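Long-range contacts in HhaI Restriction Endonuclease (Haemophilus parahaemolyticus, PDB 6UKI), which cuts double-stranded DNA at its recognition sequence, probably as a type II restriction endonuclease with a metal-dependent PD-(D/E)XK nuclease core: residues N2-E7 with K25-S30; F43-K48 with F128-N133. All coordinates share one frame; numbering follows the deposited sequence.

Contact 1 (N2-E7 with K25-S30). With nucleotides of chain B.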
loop_
_atom_site.group_PDB
_atom_site.type_symbol
_atom_site.label_atom_id
_atom_site.label_comp_id
_atom_site.label_asym_id
_atom_site.label_seq_id
_atom_site.Cartn_x
_atom_site.Cartn_y
_atom_site.Cartn_z
ATOM N N ASN A 2 1.297 10.543 -10.647
ATOM C CA ASN A 2 1.616 9.618 -9.575
ATOM C C ASN A 2 0.325 9.138 -8.910
ATOM O O ASN A 2 -0.778 9.574 -9.247
ATOM C CB ASN A 2 2.572 10.278 -8.583
ATOM C CG ASN A 2 1.976 11.502 -7.920
ATOM O OD1 ASN A 2 0.879 11.450 -7.350
ATOM N ND2 ASN A 2 2.697 12.613 -7.984
ATOM N N TRP A 3 0.457 8.230 -7.941
ATOM C CA TRP A 3 -0.735 7.690 -7.294
ATOM C C TRP A 3 -1.395 8.708 -6.378
ATOM O O TRP A 3 -2.616 8.663 -6.191
ATOM C CB TRP A 3 -0.398 6.427 -6.507
ATOM C CG TRP A 3 0.523 6.652 -5.342
ATOM C CD1 TRP A 3 1.882 6.514 -5.336
ATOM C CD2 TRP A 3 0.153 7.044 -4.013
ATOM N NE1 TRP A 3 2.377 6.796 -4.089
ATOM C CE2 TRP A 3 1.339 7.122 -3.257
ATOM C CE3 TRP A 3 -1.064 7.334 -3.388
ATOM C CZ2 TRP A 3 1.347 7.482 -1.911
ATOM C CZ3 TRP A 3 -1.054 7.690 -2.043
ATOM C CH2 TRP A 3 0.143 7.758 -1.323
ATOM N N LYS A 4 -0.618 9.626 -5.798
ATOM C CA LYS A 4 -1.213 10.663 -4.960
ATOM C C LYS A 4 -2.122 11.563 -5.785
ATOM O O LYS A 4 -3.275 11.812 -5.411
ATOM C CB LYS A 4 -0.117 11.470 -4.266
ATOM C CG LYS A 4 0.987 10.604 -3.664
ATOM C CD LYS A 4 2.073 11.437 -2.992
ATOM C CE LYS A 4 3.427 10.725 -3.014
ATOM N NZ LYS A 4 3.998 10.601 -4.395
ATOM N N GLU A 5 -1.629 12.026 -6.939
ATOM C CA GLU A 5 -2.455 12.819 -7.845
ATOM C C GLU A 5 -3.687 12.047 -8.310
ATOM O O GLU A 5 -4.736 12.649 -8.569
ATOM C CB GLU A 5 -1.629 13.266 -9.051
ATOM C CG GLU A 5 -0.496 14.239 -8.746
ATOM C CD GLU A 5 0.330 14.575 -9.987
ATOM O OE1 GLU A 5 0.387 13.735 -10.908
ATOM O OE2 GLU A 5 0.914 15.678 -10.046
ATOM N N PHE A 6 -3.587 10.720 -8.421
ATOM C CA PHE A 6 -4.717 9.939 -8.911
ATOM C C PHE A 6 -5.854 9.899 -7.894
ATOM O O PHE A 6 -7.028 10.015 -8.267
ATOM C CB PHE A 6 -4.265 8.523 -9.265
ATOM C CG PHE A 6 -5.365 7.662 -9.816
ATOM C CD1 PHE A 6 -5.688 7.704 -11.164
ATOM C CD2 PHE A 6 -6.088 6.823 -8.983
ATOM C CE1 PHE A 6 -6.713 6.917 -11.673
ATOM C CE2 PHE A 6 -7.104 6.029 -9.484
ATOM C CZ PHE A 6 -7.422 6.080 -10.828
ATOM N N GLU A 7 -5.531 9.711 -6.610
ATOM C CA GLU A 7 -6.560 9.763 -5.573
ATOM C C GLU A 7 -7.291 11.100 -5.602
ATOM O O GLU A 7 -8.521 11.150 -5.476
ATOM C CB GLU A 7 -5.940 9.534 -4.194
ATOM C CG GLU A 7 -6.056 8.130 -3.642
ATOM C CD GLU A 7 -5.459 8.010 -2.243
ATOM O OE1 GLU A 7 -4.913 6.933 -1.906
ATOM O OE2 GLU A 7 -5.536 8.997 -1.478
ATOM N N LYS A 25 -9.159 10.831 2.956
ATOM C CA LYS A 25 -8.300 10.569 4.097
ATOM C C LYS A 25 -6.829 10.727 3.702
ATOM O O LYS A 25 -6.492 11.098 2.575
ATOM C CB LYS A 25 -8.589 9.177 4.653
ATOM C CG LYS A 25 -10.027 9.009 5.127
ATOM C CD LYS A 25 -10.200 9.514 6.552
ATOM C CE LYS A 25 -11.341 8.806 7.243
ATOM N NZ LYS A 25 -10.892 7.559 7.919
ATOM N N GLY A 26 -5.936 10.431 4.646
ATOM C CA GLY A 26 -4.518 10.603 4.393
ATOM C C GLY A 26 -4.009 9.662 3.317
ATOM O O GLY A 26 -4.467 8.529 3.174
ATOM N N GLU A 27 -3.048 10.159 2.538
ATOM C CA GLU A 27 -2.482 9.424 1.411
ATOM C C GLU A 27 -1.901 8.086 1.848
ATOM O O GLU A 27 -2.406 7.024 1.464
ATOM C CB GLU A 27 -1.383 10.246 0.727
ATOM C CG GLU A 27 -1.746 11.690 0.423
ATOM C CD GLU A 27 -0.579 12.473 -0.164
ATOM O OE1 GLU A 27 -0.816 13.521 -0.802
ATOM O OE2 GLU A 27 0.579 12.036 0.012
ATOM N N SER A 28 -0.842 8.135 2.660
ATOM C CA SER A 28 -0.120 6.950 3.105
ATOM C C SER A 28 -0.573 6.480 4.481
ATOM O O SER A 28 0.210 5.873 5.216
ATOM C CB SER A 28 1.387 7.212 3.104
ATOM O OG SER A 28 1.775 7.996 1.989
ATOM N N ASP A 29 -1.831 6.747 4.830
ATOM C CA ASP A 29 -2.411 6.391 6.122
ATOM C C ASP A 29 -2.843 4.929 6.096
ATOM O O ASP A 29 -3.818 4.570 5.430
ATOM C CB ASP A 29 -3.594 7.309 6.415
ATOM C CG ASP A 29 -4.087 7.202 7.840
ATOM O OD1 ASP A 29 -4.173 6.073 8.370
ATOM O OD2 ASP A 29 -4.401 8.259 8.426
ATOM N N SER A 30 -2.142 4.088 6.852
ATOM C CA SER A 30 -2.376 2.652 6.792
ATOM C C SER A 30 -3.688 2.228 7.446
ATOM O O SER A 30 -4.150 1.107 7.204
ATOM C CB SER A 30 -1.194 1.930 7.443
ATOM O OG SER A 30 -1.601 0.745 8.099
ATOM P P DC B 9 -3.717 2.242 -0.840
ATOM O OP1 DC B 9 -4.689 3.284 -1.204
ATOM O OP2 DC B 9 -4.007 0.820 -1.041
ATOM O "O5'" DC B 9 -2.379 2.578 -1.645
ATOM C "C5'" DC B 9 -2.068 3.910 -1.924
ATOM C "C4'" DC B 9 -0.699 4.030 -2.544
ATOM O "O4'" DC B 9 0.326 3.639 -1.601
ATOM C "C3'" DC B 9 -0.428 3.141 -3.735
ATOM O "O3'" DC B 9 -1.088 3.633 -4.882
ATOM C "C2'" DC B 9 1.089 3.297 -3.829
ATOM C "C1'" DC B 9 1.483 3.236 -2.343
ATOM N N1 DC B 9 1.884 1.862 -1.906
ATOM C C2 DC B 9 3.207 1.456 -2.047
ATOM O O2 DC B 9 4.025 2.252 -2.501
ATOM N N3 DC B 9 3.556 0.200 -1.667
ATOM C C4 DC B 9 2.633 -0.630 -1.166
ATOM N N4 DC B 9 3.023 -1.857 -0.799
ATOM C C5 DC B 9 1.272 -0.240 -1.022
ATOM C C6 DC B 9 0.943 1.001 -1.403
ATOM P P DT B 11 3.149 5.526 -9.206
ATOM O OP1 DT B 11 2.793 6.835 -8.618
ATOM O OP2 DT B 11 2.727 5.180 -10.580
ATOM O "O5'" DT B 11 4.730 5.358 -9.129
ATOM C "C5'" DT B 11 5.338 5.142 -7.867
ATOM C "C4'" DT B 11 6.728 4.558 -8.023
ATOM O "O4'" DT B 11 6.656 3.112 -8.109
ATOM C "C3'" DT B 11 7.504 5.025 -9.257
ATOM O "O3'" DT B 11 8.795 5.424 -8.848
ATOM C "C2'" DT B 11 7.549 3.770 -10.150
ATOM C "C1'" DT B 11 7.547 2.665 -9.105
ATOM N N1 DT B 11 7.078 1.306 -9.583
ATOM C C2 DT B 11 7.819 0.183 -9.254
ATOM O O2 DT B 11 8.861 0.227 -8.621
ATOM N N3 DT B 11 7.300 -1.002 -9.702
ATOM C C4 DT B 11 6.134 -1.183 -10.420
ATOM O O4 DT B 11 5.750 -2.293 -10.771
ATOM C C5 DT B 11 5.398 0.026 -10.727
ATOM C C7 DT B 11 4.117 -0.053 -11.511
ATOM C C6 DT B 11 5.896 1.199 -10.292
ATOM P P DC B 7 -0.153 -6.144 8.019
ATOM O OP1 DC B 7 -1.507 -6.632 8.361
ATOM O OP2 DC B 7 0.752 -7.019 7.236
ATOM O "O5'" DC B 7 -0.376 -4.749 7.286
ATOM C "C5'" DC B 7 -1.250 -3.806 7.869
ATOM C "C4'" DC B 7 -1.400 -2.569 6.998
ATOM O "O4'" DC B 7 -0.173 -1.794 7.027
ATOM C "C3'" DC B 7 -1.708 -2.834 5.524
ATOM O "O3'" DC B 7 -2.735 -1.944 5.105
ATOM C "C2'" DC B 7 -0.371 -2.540 4.835
ATOM C "C1'" DC B 7 0.184 -1.436 5.721
ATOM N N1 DC B 7 1.657 -1.311 5.665
ATOM C C2 DC B 7 2.226 -0.046 5.584
ATOM O O2 DC B 7 1.486 0.936 5.568
ATOM N N3 DC B 7 3.576 0.069 5.527
ATOM C C4 DC B 7 4.338 -1.024 5.548
ATOM N N4 DC B 7 5.664 -0.857 5.487
ATOM C C5 DC B 7 3.775 -2.336 5.625
ATOM C C6 DC B 7 2.442 -2.431 5.684
#

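Contact 2 (F43-K48 with F128-N133). With CA (calcium ion), chain G; nucleotides of chain B.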
loop_
_atom_site.group_PDB
_atom_site.type_symbol
_atom_site.label_atom_id
_atom_site.label_comp_id
_atom_site.label_asym_id
_atom_site.label_seq_id
_atom_site.Cartn_x
_atom_site.Cartn_y
_atom_site.Cartn_z
ATOM N N PHE A 43 -20.003 4.891 4.020
ATOM C CA PHE A 43 -19.190 3.736 3.669
ATOM C C PHE A 43 -17.900 4.254 3.044
ATOM O O PHE A 43 -17.732 5.461 2.835
ATOM C CB PHE A 43 -19.938 2.797 2.719
ATOM C CG PHE A 43 -20.350 3.437 1.417
ATOM C CD1 PHE A 43 -21.676 3.771 1.187
ATOM C CD2 PHE A 43 -19.417 3.681 0.412
ATOM C CE1 PHE A 43 -22.062 4.347 -0.012
ATOM C CE2 PHE A 43 -19.795 4.261 -0.788
ATOM C CZ PHE A 43 -21.118 4.593 -1.000
ATOM N N TYR A 44 -17.003 3.333 2.706
ATOM C CA TYR A 44 -15.724 3.710 2.122
ATOM C C TYR A 44 -15.671 3.335 0.651
ATOM O O TYR A 44 -16.256 2.334 0.220
ATOM C CB TYR A 44 -14.554 3.053 2.857
ATOM C CG TYR A 44 -14.121 3.807 4.090
ATOM C CD1 TYR A 44 -13.322 4.935 3.990
ATOM C CD2 TYR A 44 -14.523 3.399 5.355
ATOM C CE1 TYR A 44 -12.932 5.635 5.115
ATOM C CE2 TYR A 44 -14.133 4.087 6.486
ATOM C CZ TYR A 44 -13.342 5.206 6.359
ATOM O OH TYR A 44 -12.951 5.897 7.474
ATOM N N ILE A 45 -14.966 4.168 -0.109
ATOM C CA ILE A 45 -14.656 3.936 -1.513
ATOM C C ILE A 45 -13.145 3.826 -1.635
ATOM O O ILE A 45 -12.418 4.710 -1.170
ATOM C CB ILE A 45 -15.178 5.073 -2.407
ATOM C CG1 ILE A 45 -16.679 5.276 -2.207
ATOM C CG2 ILE A 45 -14.849 4.801 -3.870
ATOM C CD1 ILE A 45 -17.186 6.554 -2.848
ATOM N N GLU A 46 -12.672 2.754 -2.263
ATOM C CA GLU A 46 -11.243 2.512 -2.407
ATOM C C GLU A 46 -10.786 2.876 -3.818
ATOM O O GLU A 46 -11.304 2.333 -4.799
ATOM C CB GLU A 46 -10.919 1.053 -2.097
ATOM C CG GLU A 46 -9.442 0.702 -2.217
ATOM C CD GLU A 46 -8.567 1.416 -1.199
ATOM O OE1 GLU A 46 -7.332 1.350 -1.346
ATOM O OE2 GLU A 46 -9.101 2.038 -0.256
ATOM N N ALA A 47 -9.805 3.775 -3.912
ATOM C CA ALA A 47 -9.204 4.172 -5.181
ATOM C C ALA A 47 -7.968 3.324 -5.462
ATOM O O ALA A 47 -7.134 3.135 -4.575
ATOM C CB ALA A 47 -8.817 5.653 -5.145
ATOM N N LYS A 48 -7.840 2.829 -6.695
ATOM C CA LYS A 48 -6.668 2.054 -7.090
ATOM C C LYS A 48 -6.353 2.335 -8.550
ATOM O O LYS A 48 -7.260 2.374 -9.378
ATOM C CB LYS A 48 -6.892 0.545 -6.901
ATOM C CG LYS A 48 -7.071 0.139 -5.459
ATOM C CD LYS A 48 -6.634 -1.272 -5.198
ATOM C CE LYS A 48 -6.099 -1.384 -3.775
ATOM N NZ LYS A 48 -5.243 -0.201 -3.456
ATOM N N PHE A 128 -17.369 0.121 -2.414
ATOM C CA PHE A 128 -17.160 0.407 -3.823
ATOM C C PHE A 128 -15.691 0.696 -4.087
ATOM O O PHE A 128 -14.972 1.204 -3.224
ATOM C CB PHE A 128 -18.020 1.591 -4.280
ATOM C CG PHE A 128 -19.480 1.278 -4.332
ATOM C CD1 PHE A 128 -20.274 1.427 -3.208
ATOM C CD2 PHE A 128 -20.058 0.811 -5.500
ATOM C CE1 PHE A 128 -21.622 1.128 -3.254
ATOM C CE2 PHE A 128 -21.401 0.510 -5.551
ATOM C CZ PHE A 128 -22.185 0.674 -4.426
ATOM N N PHE A 129 -15.255 0.360 -5.294
ATOM C CA PHE A 129 -13.944 0.732 -5.799
ATOM C C PHE A 129 -14.102 1.788 -6.882
ATOM O O PHE A 129 -15.127 1.849 -7.567
ATOM C CB PHE A 129 -13.211 -0.474 -6.385
ATOM C CG PHE A 129 -12.601 -1.374 -5.362
ATOM C CD1 PHE A 129 -13.381 -2.278 -4.663
ATOM C CD2 PHE A 129 -11.238 -1.334 -5.112
ATOM C CE1 PHE A 129 -12.816 -3.117 -3.719
ATOM C CE2 PHE A 129 -10.669 -2.169 -4.172
ATOM C CZ PHE A 129 -11.460 -3.060 -3.472
ATOM N N ILE A 130 -13.073 2.611 -7.041
ATOM C CA ILE A 130 -12.998 3.555 -8.144
ATOM C C ILE A 130 -11.629 3.424 -8.801
ATOM O O ILE A 130 -10.609 3.264 -8.119
ATOM C CB ILE A 130 -13.268 5.002 -7.676
ATOM C CG1 ILE A 130 -13.169 5.980 -8.851
ATOM C CG2 ILE A 130 -12.323 5.387 -6.561
ATOM C CD1 ILE A 130 -14.003 7.239 -8.681
ATOM N N THR A 131 -11.616 3.473 -10.128
ATOM C CA THR A 131 -10.396 3.421 -10.925
ATOM C C THR A 131 -10.741 3.977 -12.306
ATOM O O THR A 131 -11.847 4.483 -12.519
ATOM C CB THR A 131 -9.825 1.994 -10.959
ATOM O OG1 THR A 131 -8.648 1.963 -11.778
ATOM C CG2 THR A 131 -10.845 0.992 -11.483
ATOM N N SER A 132 -9.796 3.901 -13.248
ATOM C CA SER A 132 -9.988 4.573 -14.528
ATOM C C SER A 132 -9.355 3.789 -15.666
ATOM O O SER A 132 -8.279 3.210 -15.508
ATOM C CB SER A 132 -9.404 5.991 -14.509
ATOM O OG SER A 132 -9.210 6.482 -15.828
ATOM N N ASN A 133 -10.038 3.785 -16.816
ATOM C CA ASN A 133 -9.507 3.295 -18.083
ATOM C C ASN A 133 -9.409 4.420 -19.111
ATOM O O ASN A 133 -9.535 4.187 -20.315
ATOM C CB ASN A 133 -10.368 2.155 -18.628
ATOM C CG ASN A 133 -11.756 2.614 -19.046
ATOM O OD1 ASN A 133 -12.200 3.707 -18.693
ATOM N ND2 ASN A 133 -12.450 1.774 -19.805
HETATM CA CA CA G . -6.208 2.887 -2.607
ATOM P P DC B 9 -3.717 2.242 -0.840
ATOM O OP1 DC B 9 -4.689 3.284 -1.204
ATOM O OP2 DC B 9 -4.007 0.820 -1.041
ATOM O "O5'" DC B 9 -2.379 2.578 -1.645
ATOM C "C5'" DC B 9 -2.068 3.910 -1.924
ATOM C "C4'" DC B 9 -0.699 4.030 -2.544
ATOM O "O4'" DC B 9 0.326 3.639 -1.601
ATOM C "C3'" DC B 9 -0.428 3.141 -3.735
ATOM O "O3'" DC B 9 -1.088 3.633 -4.882
ATOM C "C2'" DC B 9 1.089 3.297 -3.829
ATOM C "C1'" DC B 9 1.483 3.236 -2.343
ATOM N N1 DC B 9 1.884 1.862 -1.906
ATOM C C2 DC B 9 3.207 1.456 -2.047
ATOM O O2 DC B 9 4.025 2.252 -2.501
ATOM N N3 DC B 9 3.556 0.200 -1.667
ATOM C C4 DC B 9 2.633 -0.630 -1.166
ATOM N N4 DC B 9 3.023 -1.857 -0.799
ATOM C C5 DC B 9 1.272 -0.240 -1.022
ATOM C C6 DC B 9 0.943 1.001 -1.403
HETATM O O HOH W 1 -5.718 4.929 -3.298
#

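Contact 1 (N2-E7 with K25-S30)
The indole of W3 is sandwiched between DNA and protein: the deoxyribose of DC9 of chain B lies over one face, with C4' toward the rim, while CG of K4 sits over the centre of the opposite face. At the edge, in the ring plane, comes OG of S28, 3.7 Å from CH2 of W3. CB of E27 also approaches that end of the indole, 3.6 Å from CH2, and its carboxylate plane stands 73° from the ring. A broad, flat tryptophan suits this place because one side chain can meet a sugar and a neighbouring lysine at once. Its chi1 of 65° sets CG between the backbone N and the carbonyl carbon, carrying the six-membered ring to the loop 25-30.

E27 runs out with an extended chain, crossing K4 at about a right angle, and its OE2 lies 3.4 Å from the methylene CD of K4. The lysine bends at chi4, and its NZ is 5.8 Å from OE2 of E27, so any attraction is long-range. E7 points toward the loop, its OE1 4.2 Å from E27 O, and its OE2 is held in a salt bridge by K24.

The first turn of the helix is closed by a capping box. E5 N gives a nearly straight bond of 2.6 Å to OD1 of N2, and N2 N returns a weak one to OE1 of E5. Just beyond this N-cap, W3 N donates to OP1 of DT11 of chain B, 2.8 Å away. S28 O is hydrogen-bonded to N2 of a guanine base; further along the loop, S30 OG donates to O4' of DC7 of chain B. Helix N-terminus and loop thus contact separate nucleotides of chain B, a phosphate-binding helix end at a protein-DNA interface.

Contact 2 (F43-K48 with F128-N133)
This is a parallel pairing of two buried strands inside the mixed sheet of the nuclease core, strand 43-47 lying beside strand 126-132. Their backbones form a regular ladder: E46 N donates to F128 O and E46 O accepts from I130 N, both at 2.9 Å, before K48 N continues it to I130 O. The hydroxyl of T131 closes the end, OG1 donating in the carbonyl plane to K48 O at 2.8 Å.

On one face I45, A47, F128 and I130 are apolar and pack beneath helices 3-18 and 242-256. The methyl CG2 of I130 touches both CG2 of I45, at 3.7 Å, and CB of A47, where a small residue fits close to the helix. F43 adds its ring to that of F128, the planes inclined at 44°.

On the other face CB of E46 lies over the ring of F129, and CD of K48 comes to the ring edge. With CG anti to the backbone N (chi1 -180°) and a bend at chi2, the glutamate reaches the calcium ion through OE1 at 2.3 Å, while OE2 is held by S33. A47 O, OP1 of DC9 of chain B, a water and OD2 of D34 complete the coordination seen here. K48 NZ donates to OP2 of that phosphate and makes a weak salt bridge with E46. D34, followed by E46-A47-K48, is consistent with the PD-(D/E)XK nuclease active site.

Contacts 1 and 2 follow one another along the chain, their centres about 12 Å apart, and meet around the same nucleotide, DC9 of chain B. W3 of contact 1 packs on its sugar; contact 2 binds its phosphate through calcium and lysine. The helix of contact 1 packs on the sheet of contact 2: CG of E7 lies 4.0 Å from CB of A47, and CE2 of F6 is 3.7 Å from the carbonyl O of K48. The nearest side-chain atom of E7 is about 4 Å from a bound calcium ion. K25 NZ also probably hydrogen-bonds to OH of Y44, 2.7 Å away. These ties are consistent with positioning of the phosphate at the metal.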